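Long-range contact in fibronectin type III domain-containing protein (Simiduia agarivorans, PDB 6P2K), which probably hydrolyses xyloglucan-type beta-glucan backbones through the family GH74 beta-propeller part held in this chain, a piece of a longer protein: residues 697-709 against 717-731. Sequence-based numbering, arbitrary orientation. Where two conformers were deposited one is given.
Sequences AGAGNKIVMSYYD and GVFLGTIQSNGQVNW
Two central strands of a four-stranded antiparallel propeller blade, 702-709 and 714-723, form this beta hairpin; the axes of segments 702-709 and 717-723 approach to 4.6 Å, running antiparallel. Ile-703 pairs with Gly-721 and Met-705 with Phe-719 through reciprocal backbone bonds: Gly-721 N to Ile-703 O is 2.7 Å, and Phe-719 N reaches Met-705 O almost straight, with 174° at the hydrogen. Beyond the non-hydrogen-bonded pair Lys-702 with Thr-722, Ile-723 N bonds to Asn-701 O, but from 38° above the carbonyl plane, and a water links Asn-701 ND2 to Ile-723 O, while Asn-701 OD1 accepts from the backbone N of Asn-775.

On the face carrying Lys-702, Val-704 and Ser-706, Lys-702 lies alongside Thr-722, and its NZ donates to Thr-722 OG1 at 2.8 Å. The bend at chi2 (-69°) turns the lysine chain across to that hydroxyl. An alanine here would be likely to leave Thr-722 OG1 without this donor and to remove the methylenes packed near Leu-720. Farther along, Val-704 CG2 meets Val-718 CG1 side by side at 3.9 Å.

Ile-703, Met-705, Tyr-707 and Phe-719 occupy the other face. Met-705 is folded back by bends at chi2 and chi3, which set CE over the centre of the Tyr-707 ring, 3.4 Å above its plane, while SD makes an oblique Met-aromatic contact with Phe-719 CD1 at 3.8 Å. Phe-719 CE1 comes to the edge of the Tyr-707 ring. From the next strand, Trp-731 puts CH2 against Ile-703 CG2 at 3.9 Å, with Gly-721 CA and Val-729 CG1 over one face, toward its rim.

Strands 697-699 and 729-733 flank the hairpin. Helix 666-672 touches Tyr-707 and Phe-719, Trp-623 of strand 618-625 packs on Ile-703 and Ile-723, and Phe-748 of strand 745-751 meets Lys-702 and Val-704.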
loop_
_atom_site.group_PDB
_atom_site.type_symbol
_atom_site.label_atom_id
_atom_site.label_comp_id
_atom_site.label_asym_id
_atom_site.label_seq_id
_atom_site.Cartn_x
_atom_site.Cartn_y
_atom_site.Cartn_z
ATOM N N ALA B 697 -13.101 -23.944 37.088
ATOM C CA ALA B 697 -12.644 -24.365 35.773
ATOM C C ALA B 697 -12.341 -25.855 35.784
ATOM O O ALA B 697 -12.096 -26.456 36.834
ATOM C CB ALA B 697 -11.408 -23.575 35.326
ATOM N N GLY B 698 -12.358 -26.436 34.589
ATOM C CA GLY B 698 -12.007 -27.829 34.410
ATOM C C GLY B 698 -11.251 -28.047 33.119
ATOM O O GLY B 698 -11.588 -27.457 32.089
ATOM N N ALA B 699 -10.216 -28.883 33.168
ATOM C CA ALA B 699 -9.441 -29.251 31.993
ATOM C C ALA B 699 -8.592 -30.461 32.345
ATOM O O ALA B 699 -8.022 -30.518 33.439
ATOM C CB ALA B 699 -8.551 -28.095 31.515
ATOM N N GLY B 700 -8.518 -31.418 31.424
ATOM C CA GLY B 700 -7.741 -32.620 31.681
ATOM C C GLY B 700 -8.218 -33.316 32.941
ATOM O O GLY B 700 -9.415 -33.567 33.128
ATOM N N ASN B 701 -7.277 -33.618 33.835
ATOM C CA ASN B 701 -7.578 -34.245 35.114
ATOM C C ASN B 701 -7.619 -33.237 36.259
ATOM O O ASN B 701 -7.383 -33.605 37.414
ATOM C CB ASN B 701 -6.559 -35.347 35.417
ATOM C CG ASN B 701 -5.133 -34.819 35.516
ATOM O OD1 ASN B 701 -4.848 -33.687 35.126
ATOM N ND2 ASN B 701 -4.232 -35.644 36.036
ATOM N N LYS B 702 -7.920 -31.971 35.967
ATOM C CA LYS B 702 -7.844 -30.914 36.966
ATOM C C LYS B 702 -9.140 -30.113 37.021
ATOM O O LYS B 702 -9.738 -29.795 35.988
ATOM C CB LYS B 702 -6.666 -29.971 36.683
ATOM C CG LYS B 702 -5.297 -30.642 36.723
ATOM C CD LYS B 702 -4.909 -31.061 38.136
ATOM C CE LYS B 702 -3.665 -31.938 38.122
ATOM N NZ LYS B 702 -3.156 -32.234 39.490
ATOM N N ILE B 703 -9.559 -29.790 38.244
ATOM C CA ILE B 703 -10.703 -28.927 38.516
ATOM C C ILE B 703 -10.292 -27.944 39.604
ATOM O O ILE B 703 -9.612 -28.321 40.564
ATOM C CB ILE B 703 -11.943 -29.738 38.952
ATOM C CG1 ILE B 703 -12.377 -30.699 37.846
ATOM C CG2 ILE B 703 -13.093 -28.815 39.331
ATOM C CD1 ILE B 703 -13.305 -31.793 38.325
ATOM N N VAL B 704 -10.696 -26.681 39.455
ATOM C CA VAL B 704 -10.353 -25.635 40.410
ATOM C C VAL B 704 -11.614 -24.859 40.772
ATOM O O VAL B 704 -12.546 -24.745 39.973
ATOM C CB VAL B 704 -9.260 -24.689 39.852
ATOM C CG1 VAL B 704 -9.747 -23.990 38.590
ATOM C CG2 VAL B 704 -8.806 -23.674 40.901
ATOM N N MET B 705 -11.646 -24.345 42.001
ATOM C CA MET B 705 -12.724 -23.479 42.461
ATOM C C MET B 705 -12.192 -22.618 43.599
ATOM O O MET B 705 -11.129 -22.891 44.165
ATOM C CB MET B 705 -13.949 -24.288 42.904
ATOM C CG MET B 705 -13.707 -25.207 44.095
ATOM S SD MET B 705 -13.962 -24.391 45.687
ATOM C CE MET B 705 -15.684 -23.917 45.556
ATOM N N SER B 706 -12.954 -21.579 43.942
ATOM C CA SER B 706 -12.548 -20.650 44.990
ATOM C C SER B 706 -13.769 -20.193 45.774
ATOM O O SER B 706 -14.730 -19.685 45.188
ATOM C CB SER B 706 -11.813 -19.443 44.395
ATOM O OG SER B 706 -11.778 -18.360 45.308
ATOM N N TYR B 707 -13.722 -20.367 47.096
ATOM C CA TYR B 707 -14.804 -19.945 47.982
ATOM C C TYR B 707 -14.563 -18.508 48.429
ATOM O O TYR B 707 -13.503 -18.194 48.983
ATOM C CB TYR B 707 -14.903 -20.871 49.193
ATOM C CG TYR B 707 -15.820 -22.056 48.993
ATOM C CD1 TYR B 707 -17.152 -21.877 48.644
ATOM C CD2 TYR B 707 -15.354 -23.356 49.161
ATOM C CE1 TYR B 707 -17.996 -22.955 48.464
ATOM C CE2 TYR B 707 -16.191 -24.443 48.983
ATOM C CZ TYR B 707 -17.511 -24.235 48.633
ATOM O OH TYR B 707 -18.348 -25.314 48.453
ATOM N N TYR B 708 -15.551 -17.643 48.207
ATOM C CA TYR B 708 -15.367 -16.211 48.406
ATOM C C TYR B 708 -16.722 -15.557 48.632
ATOM O O TYR B 708 -17.664 -15.805 47.873
ATOM C CB TYR B 708 -14.659 -15.602 47.190
ATOM C CG TYR B 708 -14.581 -14.096 47.179
ATOM C CD1 TYR B 708 -13.647 -13.424 47.957
ATOM C CD2 TYR B 708 -15.427 -13.346 46.374
ATOM C CE1 TYR B 708 -13.567 -12.043 47.939
ATOM C CE2 TYR B 708 -15.352 -11.968 46.348
ATOM C CZ TYR B 708 -14.424 -11.321 47.132
ATOM O OH TYR B 708 -14.354 -9.946 47.111
ATOM N N ASP B 709 -16.818 -14.725 49.670
ATOM C CA ASP B 709 -18.051 -14.014 50.011
ATOM C C ASP B 709 -17.853 -12.539 49.671
ATOM O O ASP B 709 -17.213 -11.797 50.423
ATOM C CB ASP B 709 -18.412 -14.207 51.481
ATOM C CG ASP B 709 -19.824 -13.737 51.811
ATOM O OD1 ASP B 709 -20.383 -12.914 51.054
ATOM O OD2 ASP B 709 -20.377 -14.191 52.837
ATOM N N GLY B 717 -10.454 -19.790 50.367
ATOM C CA GLY B 717 -9.321 -20.484 49.793
ATOM C C GLY B 717 -9.553 -20.967 48.379
ATOM O O GLY B 717 -10.691 -21.014 47.902
ATOM N N VAL B 718 -8.467 -21.321 47.696
ATOM C CA VAL B 718 -8.504 -21.859 46.341
ATOM C C VAL B 718 -8.207 -23.347 46.427
ATOM O O VAL B 718 -7.256 -23.757 47.104
ATOM C CB VAL B 718 -7.493 -21.147 45.425
ATOM C CG1 VAL B 718 -7.686 -21.580 43.973
ATOM C CG2 VAL B 718 -7.629 -19.638 45.571
ATOM N N PHE B 719 -9.018 -24.155 45.751
ATOM C CA PHE B 719 -8.927 -25.604 45.860
ATOM C C PHE B 719 -8.790 -26.236 44.484
ATOM O O PHE B 719 -9.501 -25.870 43.545
ATOM C CB PHE B 719 -10.145 -26.175 46.592
ATOM C CG PHE B 719 -10.327 -25.613 47.971
ATOM C CD1 PHE B 719 -11.066 -24.454 48.171
ATOM C CD2 PHE B 719 -9.734 -26.227 49.067
ATOM C CE1 PHE B 719 -11.225 -23.928 49.440
ATOM C CE2 PHE B 719 -9.891 -25.710 50.339
ATOM C CZ PHE B 719 -10.637 -24.559 50.528
ATOM N N LEU B 720 -7.873 -27.193 44.383
ATOM C CA LEU B 720 -7.562 -27.880 43.138
ATOM C C LEU B 720 -7.830 -29.367 43.323
ATOM O O LEU B 720 -7.265 -29.997 44.224
ATOM C CB LEU B 720 -6.105 -27.642 42.734
ATOM C CG LEU B 720 -5.637 -28.285 41.426
ATOM C CD1 LEU B 720 -6.089 -27.459 40.228
ATOM C CD2 LEU B 720 -4.129 -28.474 41.422
ATOM N N GLY B 721 -8.685 -29.922 42.474
ATOM C CA GLY B 721 -9.015 -31.339 42.509
ATOM C C GLY B 721 -8.379 -32.061 41.334
ATOM O O GLY B 721 -8.290 -31.512 40.231
ATOM N N THR B 722 -7.940 -33.292 41.578
ATOM C CA THR B 722 -7.347 -34.139 40.552
ATOM C C THR B 722 -8.229 -35.361 40.349
ATOM O O THR B 722 -8.584 -36.045 41.315
ATOM C CB THR B 722 -5.925 -34.565 40.929
ATOM O OG1 THR B 722 -5.114 -33.401 41.137
ATOM C CG2 THR B 722 -5.313 -35.410 39.818
ATOM N N ILE B 723 -8.579 -35.629 39.093
ATOM C CA ILE B 723 -9.452 -36.746 38.751
ATOM C C ILE B 723 -8.624 -38.026 38.762
ATOM O O ILE B 723 -7.762 -38.229 37.903
ATOM C CB ILE B 723 -10.125 -36.535 37.392
ATOM C CG1 ILE B 723 -10.812 -35.167 37.346
ATOM C CG2 ILE B 723 -11.116 -37.656 37.110
ATOM C CD1 ILE B 723 -11.595 -34.920 36.068
ATOM N N GLN B 724 -8.885 -38.893 39.737
ATOM C CA GLN B 724 -8.203 -40.175 39.791
ATOM C C GLN B 724 -8.756 -41.115 38.718
ATOM O O GLN B 724 -9.809 -40.872 38.120
ATOM C CB GLN B 724 -8.343 -40.799 41.179
ATOM C CG GLN B 724 -7.950 -39.871 42.319
ATOM C CD GLN B 724 -6.510 -39.402 42.221
ATOM O OE1 GLN B 724 -6.239 -38.204 42.132
ATOM N NE2 GLN B 724 -5.579 -40.347 42.244
ATOM N N SER B 725 -8.024 -42.209 38.480
ATOM C CA SER B 725 -8.415 -43.157 37.442
ATOM C C SER B 725 -9.685 -43.921 37.791
ATOM O O SER B 725 -10.346 -44.439 36.886
ATOM C CB SER B 725 -7.282 -44.147 37.170
ATOM O OG SER B 725 -6.023 -43.503 37.246
ATOM N N ASN B 726 -10.039 -44.010 39.074
ATOM C CA ASN B 726 -11.298 -44.626 39.476
ATOM C C ASN B 726 -12.474 -43.658 39.414
ATOM O O ASN B 726 -13.595 -44.049 39.757
ATOM C CB ASN B 726 -11.172 -45.210 40.887
ATOM C CG ASN B 726 -11.144 -44.142 41.968
ATOM O OD1 ASN B 726 -10.761 -42.997 41.721
ATOM N ND2 ASN B 726 -11.549 -44.515 43.178
ATOM N N GLY B 727 -12.248 -42.413 39.000
ATOM C CA GLY B 727 -13.301 -41.444 38.818
ATOM C C GLY B 727 -13.455 -40.444 39.946
ATOM O O GLY B 727 -14.075 -39.394 39.740
ATOM N N GLN B 728 -12.917 -40.737 41.126
ATOM C CA GLN B 728 -13.057 -39.823 42.246
ATOM C C GLN B 728 -12.074 -38.662 42.122
ATOM O O GLN B 728 -11.077 -38.725 41.400
ATOM C CB GLN B 728 -12.849 -40.557 43.572
ATOM C CG GLN B 728 -14.142 -40.973 44.254
ATOM C CD GLN B 728 -15.129 -41.607 43.294
ATOM O OE1 GLN B 728 -14.846 -42.642 42.689
ATOM N NE2 GLN B 728 -16.293 -40.984 43.143
ATOM N N VAL B 729 -12.378 -37.585 42.837
ATOM C CA VAL B 729 -11.584 -36.364 42.818
ATOM C C VAL B 729 -10.979 -36.164 44.198
ATOM O O VAL B 729 -11.693 -36.189 45.206
ATOM C CB VAL B 729 -12.429 -35.144 42.415
ATOM C CG1 VAL B 729 -11.548 -33.910 42.284
ATOM C CG2 VAL B 729 -13.166 -35.427 41.119
ATOM N N ASN B 730 -9.666 -35.978 44.245
ATOM C CA ASN B 730 -8.973 -35.665 45.485
ATOM C C ASN B 730 -8.541 -34.207 45.454
ATOM O O ASN B 730 -7.937 -33.753 44.475
ATOM C CB ASN B 730 -7.770 -36.585 45.699
ATOM C CG ASN B 730 -8.169 -38.042 45.834
ATOM O OD1 ASN B 730 -9.280 -38.357 46.265
ATOM N ND2 ASN B 730 -7.254 -38.941 45.487
ATOM N N TRP B 731 -8.840 -33.490 46.531
ATOM C CA TRP B 731 -8.692 -32.047 46.574
ATOM C C TRP B 731 -7.489 -31.651 47.417
ATOM O O TRP B 731 -7.135 -32.326 48.389
ATOM C CB TRP B 731 -9.959 -31.394 47.130
ATOM C CG TRP B 731 -11.140 -31.588 46.239
ATOM C CD1 TRP B 731 -11.991 -32.651 46.234
ATOM C CD2 TRP B 731 -11.594 -30.701 45.207
ATOM N NE1 TRP B 731 -12.952 -32.481 45.268
ATOM C CE2 TRP B 731 -12.732 -31.292 44.623
ATOM C CE3 TRP B 731 -11.153 -29.465 44.727
ATOM C CZ2 TRP B 731 -13.437 -30.688 43.580
ATOM C CZ3 TRP B 731 -11.855 -28.865 43.688
ATOM C CH2 TRP B 731 -12.985 -29.478 43.128
HETATM O O HOH W 1 -5.100 -37.777 37.444
HETATM O O HOH W 2 -10.935 -17.690 47.968
#